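Local coordinates for protein Baccell_00875 (Bacteroides cellulosilyticus DSM 14838, PDB 5NO8) that probably cleaves L-rhamnose caps from glucuronic acid in complex arabinogalactan proteins, acting as a polysaccharide lyase, at residues Asp370-Ser375 and Gly601-Phe606; Ser375-Asp380 and Asp674-Asp679; Tyr661-Lys664 and Ala670-Tyr673; Gly597-Phe600 and Leu605-Asp608; Val346-Thr351 and Asp652-Cys657. One frame throughout, in Å; residues are numbered along the deposited sequence.

Contact 1: Asp370-Ser375 and Gly601-Phe606; sequences DNEGDS and GKRELF
Lys602 NZ is held between two carboxylates, 2.7 Å from Glu372 OE1 and 3.1 Å from Asp370 OD2, and both pairs are hydrogen-bonded salt bridges. With CG anti to the backbone N (chi1 -168°) and every later torsion extended, the lysine runs straight out from its loop to place the ammonium there. It meets Asp370 OD2 on the syn lone pair, but Glu372 OE1 nearly head-on along the C-O bond. The other oxygen of each acid is used as well. Asp370 OD1 turns back to its own chain and takes two weak bonds, from Glu372 N at 2.9 Å and Gly373 N at 3.2 Å. Glu372 OE2 receives Arg603 NH2 at 3.3 Å with an N-H...O angle of 158°; the oxygen lies in the guanidinium plane, while the donor comes from the syn side, 24° out of the carboxylate plane. Arg603 also makes a cation-pi contact with Phe672. A methionine in place of Lys602 would probably leave both acids, Asp370 OD2 and Glu372 OE1, without the positive charge they share. At the backbone of the loop, the carboxylate of Asp674 accepts from the N of both Lys602 and Arg603. The whole is a surface salt-bridge network on a beta-hairpin turn with a G1 beta bulge, Asp374 and Ser375 both facing Asp370.

Contact 2: Ser375-Asp380 and Asp674-Asp679; sequences SIYLND and DPYAND
Two first torsions bring the rings of Tyr377 and Tyr676 together: a chi1 of -177° sets CG of Tyr377 beside its carbonyl carbon, whereas Tyr676 has CG beside its N (chi1 -80°), and both side chains leave the backbone toward the opposing segment. The Tyr676 hydroxyl then comes over one face of the Tyr377 ring, 3.4 Å from CE1 of Tyr377 and displaced toward that rim. Behind the leading hydroxyl, Tyr676 CZ is 4.2 Å from Tyr377 CG. The centroids stand 5.2 Å apart with the planes inclined at 34°, so the pair is oblique, neither stacked nor edge-to-face. On the opposite face of Tyr377 lies the backbone N of Asn379, 3.5 Å above the ring plane, which leaves the ring sandwiched between a phenol oxygen and its own chain. The polar end of Tyr377 is committed to Asn383, whose ND2 bonds to its OH. A serine in place of Tyr377 would probably open a gap beside the Tyr676 hydroxyl and leave Asn383 ND2 without its phenol partner. An Asx turn holds the backbone of Tyr676, its N reaching Asp674 OD1 at 3.0 Å on the anti side. Strand 369-370 separates strands 375-376 and 672-677, and the tyrosines meet across it in a four-stranded antiparallel beta sheet.

Contact 3: Tyr661-Lys664 and Ala670-Tyr673; sequences YPYK and AEFY
A G1 beta bulge, in which Glu671 and Phe672 both face Met660, marks where strands 659-660 and 672-677 leave their antiparallel sheet and continue toward the hairpin of strands 664-665 and 668-669. At this exit the Ala670 N donates to Tyr663 O at 3.0 Å. The bond is nearly straight at hydrogen (171°), yet the donor stands 40° out of the carbonyl plane. Ala670 CB points toward the other segment and touches Pro662 O at 3.1 Å. The same oxygen is touched by Glu671 CG at 3.3 Å, the glutamate having its CG anti to the carbonyl carbon (chi1 -54°) before the chain extends over the loop. Its carboxylate arrives at the edge of the Tyr663 ring, with OE1 in the ring plane and 3.7 Å from CD1 of Tyr663, the two planes close to perpendicular. OE1 is paired more strongly with Lys669, which forms a salt bridge with it and also bonds to Tyr663 O. Farther out, Tyr663 OH and Lys664 NZ share the carboxylate of Asp141, and the backbones of these two residues bond to strand 199-203. One water also joins the segments: it lies 2.9 Å from both Tyr661 O and Glu671 OE2, and sits 3.7 Å above the Tyr661 ring plane, near the rim.

Contact 4: Gly597-Phe600 and Leu605-Asp608; sequences GHWF and LFGD
After helix 596-600 the chain folds back against it, bringing the CA atoms of His598 and Leu605 within 4.5 Å. Gly597 permits this approach: its C lies 3.3 Å from Leu605 O, and a beta carbon on Gly597 would lie only 2.6 Å from Leu605 O, a clash. A water bridges the two segments, donating to Leu605 O and Gly607 O and accepting weakly from Gly597 N.

The side chains form an aromatic cluster of His598, Trp599 and Phe606. A chi1 of -178° puts CG of His598 beside its carbonyl carbon, and the imidazole lies on the phenyl of Phe606 in an offset stack with centroids 4.0 Å apart and planes only 8° from parallel. The offset sets His598 CB, not the imidazole centre, over the middle of the phenyl ring, 3.6 Å from the Phe606 centroid in a CH-pi contact, while Phe606 CE2 lies over the centre of the imidazole, 3.3 Å from CG of His598. The rotation of the imidazole is fixed by ND1, which bonds to Glu604 O. Trp599 and Phe606 form an offset edge-to-face pair at 90°, the phenyl edge toward the indole face; separately, Phe606 CE1 is 3.8 Å from Trp599 NE1. That indole nitrogen is satisfied by Ser212 OG. His598 CD2 also stands over the centre of the indole face.

Beyond the cluster the loop heads for helix 615-629. Gly607 pairs with the backbone of His594, Asp608 bonds through its backbone to Tyr661 after strand 659-660, and its carboxylate makes a salt bridge with Arg215 and a hydrogen bond with Tyr200 of strand 199-203.

Contact 5: Val346-Thr351 and Asp652-Cys657; sequences VDFIRT and DGKASC
Phe348 lies against an Asx turn, its ring leaving helix 338-352 to cover the loop before strand 659-660. In this turn Lys654 N donates to Asp652 OD1 at 3.3 Å, approaching from above the carboxylate plane. The chi1 of the phenylalanine, -163°, carries the ring off the helix toward the turn. One face looks at Lys654 N, 4.1 Å above the ring plane and near the rim. Along the ring, CZ of Phe348 touches Lys654 CG at 3.6 Å and CD2 of Phe348 comes equally near Asp652 O. The lysine runs obliquely past the phenyl and, extended, carries its NZ on to Asp374, its salt-bridge partner, and to Asn371 O. Phe348 also meets Tyr369 in an edge-to-face pair, which ties the helix to strand 369-370 as well. The closest approach of backbones is at Gly653, where a modelled beta carbon would clash with Phe348 CB. Gly653 O accepts from Arg345 NH1 and lies just 3.2 Å from Phe348 CB.

Overall arrangement
Contacts 1 and 2 adjoin, with centres 6 Å apart and Ser375 in common; Asp674 couples them, its OD1 2.8 Å from Lys602 N. Contact 5 joins this cluster through Lys654, whose NZ is 2.8 Å from Asp374 OD1, and through the Tyr676 O to Cys657 N pairing. Contact 4 shares Leu605 and Phe606 with contact 1 and meets contact 3 where Tyr661 N lies 3.0 Å from Asp608 O. Contacts 3 and 5 are about 22 Å apart by centres, yet touch through Tyr673 CB and Ser656 OG, 3.5 Å apart. Glycerol, probably from crystallisation, is found about 4 Å from the Lys664 side chain, and glycerol also lies about 5 Å from that of Trp599.

Contact 1: Asp370-Ser375 and Gly601-Phe606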
# COMPACT_ATOMS: atom_id res chain seq x y z
N ASP A 370 18.75 -13.61 0.28
CA ASP A 370 18.32 -13.79 1.65
C ASP A 370 19.20 -12.96 2.55
O ASP A 370 20.38 -13.29 2.75
CB ASP A 370 18.39 -15.28 2.04
CG ASP A 370 17.82 -15.55 3.44
OD1 ASP A 370 17.75 -14.65 4.30
OD2 ASP A 370 17.43 -16.70 3.69
N ASN A 371 18.63 -11.88 3.09
CA ASN A 371 19.41 -10.96 3.93
C ASN A 371 19.78 -11.52 5.30
O ASN A 371 20.75 -11.07 5.88
CB ASN A 371 18.70 -9.62 4.10
CG ASN A 371 18.60 -8.87 2.78
OD1 ASN A 371 17.56 -8.32 2.46
ND2 ASN A 371 19.67 -8.86 2.03
N GLU A 372 19.02 -12.50 5.80
CA GLU A 372 19.41 -13.20 7.05
C GLU A 372 20.61 -14.13 6.85
O GLU A 372 21.50 -14.18 7.69
CB GLU A 372 18.23 -13.96 7.64
CG GLU A 372 17.13 -13.03 8.13
CD GLU A 372 15.86 -13.75 8.61
OE1 GLU A 372 15.49 -14.83 8.08
OE2 GLU A 372 15.21 -13.18 9.52
N GLY A 373 20.62 -14.87 5.75
CA GLY A 373 21.70 -15.81 5.43
C GLY A 373 22.86 -15.18 4.69
O GLY A 373 23.91 -15.82 4.56
N ASP A 374 22.70 -13.95 4.20
CA ASP A 374 23.70 -13.29 3.36
C ASP A 374 24.10 -14.17 2.16
O ASP A 374 25.29 -14.43 1.92
CB ASP A 374 24.93 -12.86 4.20
CG ASP A 374 24.61 -11.75 5.18
OD1 ASP A 374 24.12 -10.69 4.76
OD2 ASP A 374 24.85 -11.94 6.38
N SER A 375 23.09 -14.63 1.42
CA SER A 375 23.31 -15.51 0.27
C SER A 375 22.19 -15.39 -0.73
O SER A 375 21.04 -15.12 -0.36
CB SER A 375 23.43 -16.97 0.73
OG SER A 375 22.29 -17.35 1.47
N GLY A 601 7.76 -13.01 -0.27
CA GLY A 601 8.61 -12.87 0.91
C GLY A 601 9.04 -14.18 1.50
O GLY A 601 8.40 -15.23 1.28
N LYS A 602 10.11 -14.13 2.29
CA LYS A 602 10.54 -15.25 3.10
C LYS A 602 9.50 -15.68 4.15
O LYS A 602 9.33 -16.87 4.40
CB LYS A 602 11.83 -14.93 3.85
CG LYS A 602 12.46 -16.18 4.46
CD LYS A 602 13.83 -15.89 5.02
CE LYS A 602 14.57 -17.15 5.41
NZ LYS A 602 15.76 -16.79 6.25
N ARG A 603 8.85 -14.70 4.78
CA ARG A 603 7.92 -14.99 5.89
C ARG A 603 6.53 -15.42 5.43
O ARG A 603 5.70 -15.84 6.27
CB ARG A 603 7.80 -13.78 6.80
CG ARG A 603 9.10 -13.37 7.48
CD ARG A 603 9.61 -14.37 8.49
NE ARG A 603 10.86 -13.84 9.06
CZ ARG A 603 10.95 -12.86 9.97
NH1 ARG A 603 9.86 -12.28 10.49
NH2 ARG A 603 12.15 -12.46 10.38
N GLU A 604 6.25 -15.25 4.13
CA GLU A 604 5.03 -15.72 3.47
C GLU A 604 3.74 -15.22 4.14
O GLU A 604 2.75 -15.93 4.23
CB GLU A 604 5.06 -17.26 3.36
CG GLU A 604 6.28 -17.76 2.58
CD GLU A 604 6.30 -19.27 2.39
OE1 GLU A 604 5.43 -19.97 2.95
OE2 GLU A 604 7.19 -19.76 1.65
N LEU A 605 3.78 -13.99 4.64
CA LEU A 605 2.63 -13.41 5.35
C LEU A 605 1.73 -12.61 4.42
O LEU A 605 2.16 -11.57 3.89
CB LEU A 605 3.09 -12.48 6.47
CG LEU A 605 3.13 -12.95 7.91
CD1 LEU A 605 3.51 -11.77 8.80
CD2 LEU A 605 1.78 -13.50 8.33
N PHE A 606 0.49 -13.05 4.23
CA PHE A 606 -0.54 -12.17 3.71
C PHE A 606 -0.71 -11.02 4.69
O PHE A 606 -0.37 -11.14 5.87
CB PHE A 606 -1.89 -12.89 3.58
CG PHE A 606 -2.00 -13.78 2.38
CD1 PHE A 606 -2.17 -13.23 1.13
CD2 PHE A 606 -1.94 -15.17 2.52
CE1 PHE A 606 -2.28 -14.05 0.01
CE2 PHE A 606 -2.06 -15.99 1.41
CZ PHE A 606 -2.22 -15.42 0.15

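Contact 2: Ser375-Asp380 and Asp674-Asp679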
# COMPACT_ATOMS: atom_id res chain seq x y z
N SER A 375 23.09 -14.63 1.42
CA SER A 375 23.31 -15.51 0.27
C SER A 375 22.19 -15.39 -0.73
O SER A 375 21.04 -15.12 -0.36
CB SER A 375 23.43 -16.97 0.73
OG SER A 375 22.29 -17.35 1.47
N ILE A 376 22.53 -15.58 -2.00
CA ILE A 376 21.52 -15.72 -3.06
C ILE A 376 20.60 -16.90 -2.71
O ILE A 376 21.06 -17.94 -2.23
CB ILE A 376 22.17 -15.91 -4.44
CG1 ILE A 376 22.74 -14.58 -4.95
CG2 ILE A 376 21.15 -16.37 -5.49
CD1 ILE A 376 23.67 -14.69 -6.12
N TYR A 377 19.29 -16.69 -2.90
CA TYR A 377 18.30 -17.75 -2.74
C TYR A 377 18.16 -18.53 -4.05
O TYR A 377 17.73 -17.99 -5.07
CB TYR A 377 16.94 -17.20 -2.32
CG TYR A 377 15.92 -18.31 -2.09
CD1 TYR A 377 16.09 -19.23 -1.06
CD2 TYR A 377 14.80 -18.44 -2.92
CE1 TYR A 377 15.17 -20.27 -0.86
CE2 TYR A 377 13.87 -19.46 -2.72
CZ TYR A 377 14.06 -20.37 -1.69
OH TYR A 377 13.13 -21.39 -1.50
N LEU A 378 18.49 -19.81 -3.98
CA LEU A 378 18.60 -20.65 -5.18
C LEU A 378 17.30 -21.36 -5.59
O LEU A 378 17.27 -22.04 -6.63
CB LEU A 378 19.70 -21.70 -4.96
CG LEU A 378 21.10 -21.15 -4.68
CD1 LEU A 378 22.06 -22.31 -4.38
CD2 LEU A 378 21.58 -20.32 -5.85
N ASN A 379 16.23 -21.19 -4.80
CA ASN A 379 14.91 -21.73 -5.14
C ASN A 379 14.96 -23.25 -5.24
O ASN A 379 14.41 -23.86 -6.16
CB ASN A 379 14.38 -21.11 -6.43
CG ASN A 379 12.88 -21.09 -6.49
OD1 ASN A 379 12.19 -21.22 -5.47
ND2 ASN A 379 12.35 -20.92 -7.67
N ASP A 380 15.63 -23.82 -4.25
CA ASP A 380 15.98 -25.23 -4.17
C ASP A 380 15.45 -25.84 -2.86
O ASP A 380 15.86 -26.93 -2.48
CB ASP A 380 17.52 -25.37 -4.25
CG ASP A 380 18.26 -24.61 -3.12
OD1 ASP A 380 17.70 -23.64 -2.54
OD2 ASP A 380 19.42 -24.97 -2.82
N ASP A 674 10.33 -7.74 5.33
CA ASP A 674 10.62 -9.11 4.96
C ASP A 674 12.10 -9.28 4.60
O ASP A 674 12.66 -8.41 3.92
CB ASP A 674 9.75 -9.57 3.82
CG ASP A 674 9.84 -11.07 3.62
OD1 ASP A 674 10.82 -11.50 2.96
OD2 ASP A 674 8.97 -11.78 4.19
N PRO A 675 12.75 -10.34 5.09
CA PRO A 675 14.18 -10.48 4.89
C PRO A 675 14.66 -10.88 3.49
O PRO A 675 15.86 -11.01 3.32
CB PRO A 675 14.58 -11.53 5.90
CG PRO A 675 13.36 -12.28 6.21
CD PRO A 675 12.24 -11.32 6.07
N TYR A 676 13.76 -11.10 2.52
CA TYR A 676 14.19 -11.30 1.14
C TYR A 676 14.26 -9.98 0.41
O TYR A 676 13.33 -9.18 0.49
CB TYR A 676 13.23 -12.21 0.32
CG TYR A 676 13.36 -13.71 0.53
CD1 TYR A 676 14.41 -14.28 1.26
CD2 TYR A 676 12.44 -14.58 -0.07
CE1 TYR A 676 14.52 -15.67 1.42
CE2 TYR A 676 12.54 -15.97 0.09
CZ TYR A 676 13.57 -16.49 0.84
OH TYR A 676 13.69 -17.86 1.03
N ALA A 677 15.33 -9.78 -0.35
CA ALA A 677 15.31 -8.86 -1.48
C ALA A 677 14.86 -9.70 -2.68
O ALA A 677 15.53 -10.68 -3.06
CB ALA A 677 16.66 -8.25 -1.73
N ASN A 678 13.72 -9.34 -3.24
CA ASN A 678 13.15 -10.06 -4.33
C ASN A 678 12.95 -9.11 -5.50
O ASN A 678 13.86 -8.96 -6.32
CB ASN A 678 11.87 -10.80 -3.82
CG ASN A 678 11.28 -11.71 -4.86
OD1 ASN A 678 11.42 -11.44 -6.04
ND2 ASN A 678 10.62 -12.82 -4.43
N ASP A 679 11.82 -8.42 -5.56
CA ASP A 679 11.41 -7.66 -6.72
C ASP A 679 11.30 -6.12 -6.53
O ASP A 679 10.94 -5.40 -7.45
CB ASP A 679 10.07 -8.24 -7.29
CG ASP A 679 8.99 -8.52 -6.23
OD1 ASP A 679 9.27 -8.67 -5.00
OD2 ASP A 679 7.80 -8.58 -6.65

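Contact 3: Tyr661-Lys664 and Ala670-Tyr673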
# COMPACT_ATOMS: atom_id res chain seq x y z
N TYR A 661 2.91 -4.22 7.60
CA TYR A 661 2.58 -3.01 8.35
C TYR A 661 1.78 -3.18 9.67
O TYR A 661 2.10 -2.52 10.66
CB TYR A 661 1.91 -1.99 7.43
CG TYR A 661 1.69 -0.66 8.08
CD1 TYR A 661 2.71 0.30 8.12
CD2 TYR A 661 0.49 -0.35 8.71
CE1 TYR A 661 2.51 1.51 8.77
CE2 TYR A 661 0.29 0.86 9.35
CZ TYR A 661 1.31 1.78 9.37
OH TYR A 661 1.11 2.96 10.01
N PRO A 662 0.71 -4.00 9.66
CA PRO A 662 -0.11 -4.06 10.88
C PRO A 662 0.64 -4.56 12.10
O PRO A 662 1.69 -5.18 11.97
CB PRO A 662 -1.23 -5.03 10.51
CG PRO A 662 -1.25 -5.06 9.02
CD PRO A 662 0.18 -4.88 8.61
N TYR A 663 0.05 -4.35 13.26
CA TYR A 663 0.63 -4.80 14.51
C TYR A 663 0.84 -6.31 14.48
O TYR A 663 1.91 -6.81 14.82
CB TYR A 663 -0.30 -4.38 15.65
CG TYR A 663 0.04 -4.94 17.03
CD1 TYR A 663 1.28 -4.73 17.60
CD2 TYR A 663 -0.92 -5.58 17.77
CE1 TYR A 663 1.59 -5.21 18.86
CE2 TYR A 663 -0.65 -6.10 19.02
CZ TYR A 663 0.60 -5.91 19.58
OH TYR A 663 0.84 -6.45 20.83
N LYS A 664 -0.23 -7.02 14.13
CA LYS A 664 -0.23 -8.46 13.98
C LYS A 664 -1.16 -8.86 12.86
O LYS A 664 -2.06 -8.11 12.47
CB LYS A 664 -0.68 -9.16 15.26
CG LYS A 664 0.26 -8.99 16.44
CD LYS A 664 -0.26 -9.59 17.72
CE LYS A 664 0.81 -9.50 18.81
NZ LYS A 664 0.37 -10.04 20.12
N ALA A 670 3.78 -8.63 13.27
CA ALA A 670 4.23 -8.06 12.00
C ALA A 670 5.11 -6.83 12.30
O ALA A 670 5.99 -6.94 13.17
CB ALA A 670 3.06 -7.81 11.06
N GLU A 671 4.91 -5.72 11.61
CA GLU A 671 5.79 -4.53 11.74
C GLU A 671 7.25 -4.90 11.45
O GLU A 671 8.15 -4.60 12.23
CB GLU A 671 5.62 -3.84 13.09
CG GLU A 671 4.17 -3.49 13.34
CD GLU A 671 3.96 -2.53 14.48
OE1 GLU A 671 3.88 -3.00 15.64
OE2 GLU A 671 3.93 -1.32 14.22
N PHE A 672 7.49 -5.53 10.31
CA PHE A 672 8.86 -5.86 9.92
C PHE A 672 9.03 -5.79 8.41
O PHE A 672 8.07 -5.91 7.64
CB PHE A 672 9.25 -7.26 10.45
CG PHE A 672 8.48 -8.39 9.82
CD1 PHE A 672 8.81 -8.88 8.59
CD2 PHE A 672 7.42 -8.96 10.49
CE1 PHE A 672 8.09 -9.90 7.99
CE2 PHE A 672 6.70 -9.99 9.91
CZ PHE A 672 7.02 -10.46 8.66
N TYR A 673 10.28 -5.60 8.00
CA TYR A 673 10.70 -5.72 6.60
C TYR A 673 10.98 -7.18 6.34
O TYR A 673 11.78 -7.81 7.06
CB TYR A 673 11.98 -4.87 6.33
CG TYR A 673 11.71 -3.41 6.35
CD1 TYR A 673 11.15 -2.79 5.26
CD2 TYR A 673 11.99 -2.64 7.48
CE1 TYR A 673 10.85 -1.43 5.28
CE2 TYR A 673 11.68 -1.28 7.49
CZ TYR A 673 11.13 -0.68 6.38
OH TYR A 673 10.83 0.65 6.37
O HOH W 1 4.24 -0.73 11.42

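Contact 4: Gly597-Phe600 and Leu605-Asp608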
# COMPACT_ATOMS: atom_id res chain seq x y z
N GLY A 597 3.68 -10.01 0.48
CA GLY A 597 4.46 -10.69 1.49
C GLY A 597 4.32 -12.20 1.44
O GLY A 597 5.26 -12.93 1.77
N HIS A 598 3.14 -12.67 1.04
CA HIS A 598 2.91 -14.10 0.92
C HIS A 598 3.64 -14.69 -0.29
O HIS A 598 4.39 -15.66 -0.16
CB HIS A 598 1.41 -14.44 0.79
CG HIS A 598 1.17 -15.91 0.72
ND1 HIS A 598 1.26 -16.73 1.82
CD2 HIS A 598 0.93 -16.72 -0.35
CE1 HIS A 598 1.06 -17.99 1.44
NE2 HIS A 598 0.85 -18.01 0.13
N TRP A 599 3.40 -14.10 -1.45
CA TRP A 599 3.87 -14.67 -2.73
C TRP A 599 5.36 -14.46 -2.96
O TRP A 599 5.99 -15.27 -3.63
CB TRP A 599 3.09 -14.08 -3.90
CG TRP A 599 1.62 -14.25 -3.77
CD1 TRP A 599 0.69 -13.28 -3.50
CD2 TRP A 599 0.89 -15.48 -3.89
NE1 TRP A 599 -0.57 -13.83 -3.43
CE2 TRP A 599 -0.48 -15.17 -3.68
CE3 TRP A 599 1.26 -16.81 -4.17
CZ2 TRP A 599 -1.49 -16.16 -3.72
CZ3 TRP A 599 0.26 -17.80 -4.21
CH2 TRP A 599 -1.10 -17.46 -3.98
N PHE A 600 5.92 -13.38 -2.41
CA PHE A 600 7.31 -12.98 -2.68
C PHE A 600 8.27 -13.04 -1.50
O PHE A 600 9.48 -13.15 -1.69
CB PHE A 600 7.31 -11.59 -3.31
CG PHE A 600 6.65 -11.56 -4.65
CD1 PHE A 600 5.28 -11.37 -4.77
CD2 PHE A 600 7.39 -11.78 -5.81
CE1 PHE A 600 4.67 -11.37 -6.01
CE2 PHE A 600 6.78 -11.78 -7.05
CZ PHE A 600 5.42 -11.59 -7.15
N LEU A 605 3.78 -13.99 4.64
CA LEU A 605 2.63 -13.41 5.35
C LEU A 605 1.73 -12.61 4.42
O LEU A 605 2.16 -11.57 3.89
CB LEU A 605 3.09 -12.48 6.47
CG LEU A 605 3.13 -12.95 7.91
CD1 LEU A 605 3.51 -11.77 8.80
CD2 LEU A 605 1.78 -13.50 8.33
N PHE A 606 0.49 -13.05 4.23
CA PHE A 606 -0.54 -12.17 3.71
C PHE A 606 -0.71 -11.02 4.69
O PHE A 606 -0.37 -11.14 5.87
CB PHE A 606 -1.89 -12.89 3.58
CG PHE A 606 -2.00 -13.78 2.38
CD1 PHE A 606 -2.17 -13.23 1.13
CD2 PHE A 606 -1.94 -15.17 2.52
CE1 PHE A 606 -2.28 -14.05 0.01
CE2 PHE A 606 -2.06 -15.99 1.41
CZ PHE A 606 -2.22 -15.42 0.15
N GLY A 607 -1.22 -9.92 4.20
CA GLY A 607 -1.52 -8.75 5.01
C GLY A 607 -0.92 -7.48 4.45
O GLY A 607 -0.06 -7.52 3.55
N ASP A 608 -1.35 -6.35 5.00
CA ASP A 608 -1.02 -5.02 4.45
C ASP A 608 0.48 -4.82 4.34
O ASP A 608 1.19 -4.98 5.32
CB ASP A 608 -1.55 -3.89 5.33
CG ASP A 608 -3.07 -3.86 5.44
OD1 ASP A 608 -3.74 -4.65 4.77
OD2 ASP A 608 -3.56 -3.03 6.22
O HOH W 2 1.30 -9.56 2.08

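Contact 5: Val346-Thr351 and Asp652-Cys657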
# COMPACT_ATOMS: atom_id res chain seq x y z
N VAL A 346 22.66 -0.37 -5.88
CA VAL A 346 23.15 -0.83 -7.17
C VAL A 346 24.40 -1.68 -7.01
O VAL A 346 24.50 -2.74 -7.60
CB VAL A 346 23.30 0.37 -8.12
CG1 VAL A 346 24.17 0.06 -9.32
CG2 VAL A 346 21.92 0.84 -8.55
N ASP A 347 25.37 -1.20 -6.21
CA ASP A 347 26.59 -1.97 -5.95
C ASP A 347 26.31 -3.29 -5.27
O ASP A 347 26.95 -4.27 -5.58
CB ASP A 347 27.59 -1.16 -5.13
CG ASP A 347 28.20 0.02 -5.92
OD1 ASP A 347 28.16 0.03 -7.18
OD2 ASP A 347 28.75 0.94 -5.26
N PHE A 348 25.34 -3.32 -4.36
CA PHE A 348 24.94 -4.57 -3.71
C PHE A 348 24.36 -5.57 -4.71
O PHE A 348 24.69 -6.77 -4.64
CB PHE A 348 23.94 -4.32 -2.58
CG PHE A 348 23.81 -5.47 -1.63
CD1 PHE A 348 22.96 -6.53 -1.92
CD2 PHE A 348 24.49 -5.49 -0.42
CE1 PHE A 348 22.84 -7.62 -1.07
CE2 PHE A 348 24.36 -6.57 0.45
CZ PHE A 348 23.55 -7.64 0.13
N ILE A 349 23.50 -5.09 -5.60
CA ILE A 349 22.89 -5.95 -6.62
C ILE A 349 24.00 -6.60 -7.46
O ILE A 349 24.05 -7.84 -7.61
CB ILE A 349 21.91 -5.20 -7.51
CG1 ILE A 349 20.66 -4.82 -6.71
CG2 ILE A 349 21.51 -6.07 -8.71
CD1 ILE A 349 19.80 -3.77 -7.36
N ARG A 350 24.91 -5.77 -7.94
CA ARG A 350 26.01 -6.28 -8.76
C ARG A 350 26.93 -7.23 -8.00
O ARG A 350 27.26 -8.31 -8.51
CB ARG A 350 26.83 -5.13 -9.36
CG ARG A 350 27.92 -5.61 -10.31
CD ARG A 350 28.70 -4.46 -10.91
NE ARG A 350 29.46 -3.69 -9.94
CZ ARG A 350 30.61 -4.08 -9.36
NH1 ARG A 350 31.17 -5.26 -9.59
NH2 ARG A 350 31.20 -3.25 -8.51
N THR A 351 27.35 -6.85 -6.81
CA THR A 351 28.37 -7.62 -6.09
C THR A 351 27.88 -8.82 -5.28
O THR A 351 28.68 -9.67 -4.93
CB THR A 351 29.23 -6.73 -5.18
OG1 THR A 351 28.44 -6.16 -4.13
CG2 THR A 351 29.90 -5.65 -6.02
N ASP A 652 23.30 -0.28 4.05
CA ASP A 652 24.33 -1.22 3.62
C ASP A 652 24.10 -1.78 2.22
O ASP A 652 24.79 -2.71 1.84
CB ASP A 652 24.48 -2.36 4.65
CG ASP A 652 23.17 -3.11 4.91
OD1 ASP A 652 22.10 -2.75 4.34
OD2 ASP A 652 23.19 -4.05 5.75
N GLY A 653 23.10 -1.27 1.50
CA GLY A 653 22.80 -1.72 0.16
C GLY A 653 21.78 -2.83 0.09
O GLY A 653 21.37 -3.18 -1.00
N LYS A 654 21.40 -3.41 1.23
CA LYS A 654 20.37 -4.46 1.26
C LYS A 654 19.01 -3.82 0.97
O LYS A 654 18.83 -2.59 1.06
CB LYS A 654 20.37 -5.19 2.60
CG LYS A 654 21.56 -6.11 2.77
CD LYS A 654 21.60 -6.74 4.17
CE LYS A 654 22.65 -7.85 4.26
NZ LYS A 654 22.61 -8.52 5.59
N ALA A 655 18.03 -4.65 0.63
CA ALA A 655 16.70 -4.18 0.36
C ALA A 655 15.68 -5.22 0.82
O ALA A 655 16.04 -6.38 1.04
CB ALA A 655 16.52 -3.90 -1.11
N SER A 656 14.44 -4.78 0.94
CA SER A 656 13.35 -5.67 1.35
C SER A 656 12.20 -5.66 0.35
O SER A 656 11.79 -4.60 -0.13
CB SER A 656 12.84 -5.25 2.73
OG SER A 656 11.67 -5.99 3.06
N CYS A 657 11.61 -6.84 0.12
CA CYS A 657 10.49 -6.97 -0.80
C CYS A 657 9.15 -6.46 -0.28
O CYS A 657 8.24 -6.28 -1.08
CB CYS A 657 10.34 -8.42 -1.29
SG CYS A 657 9.82 -9.57 -0.03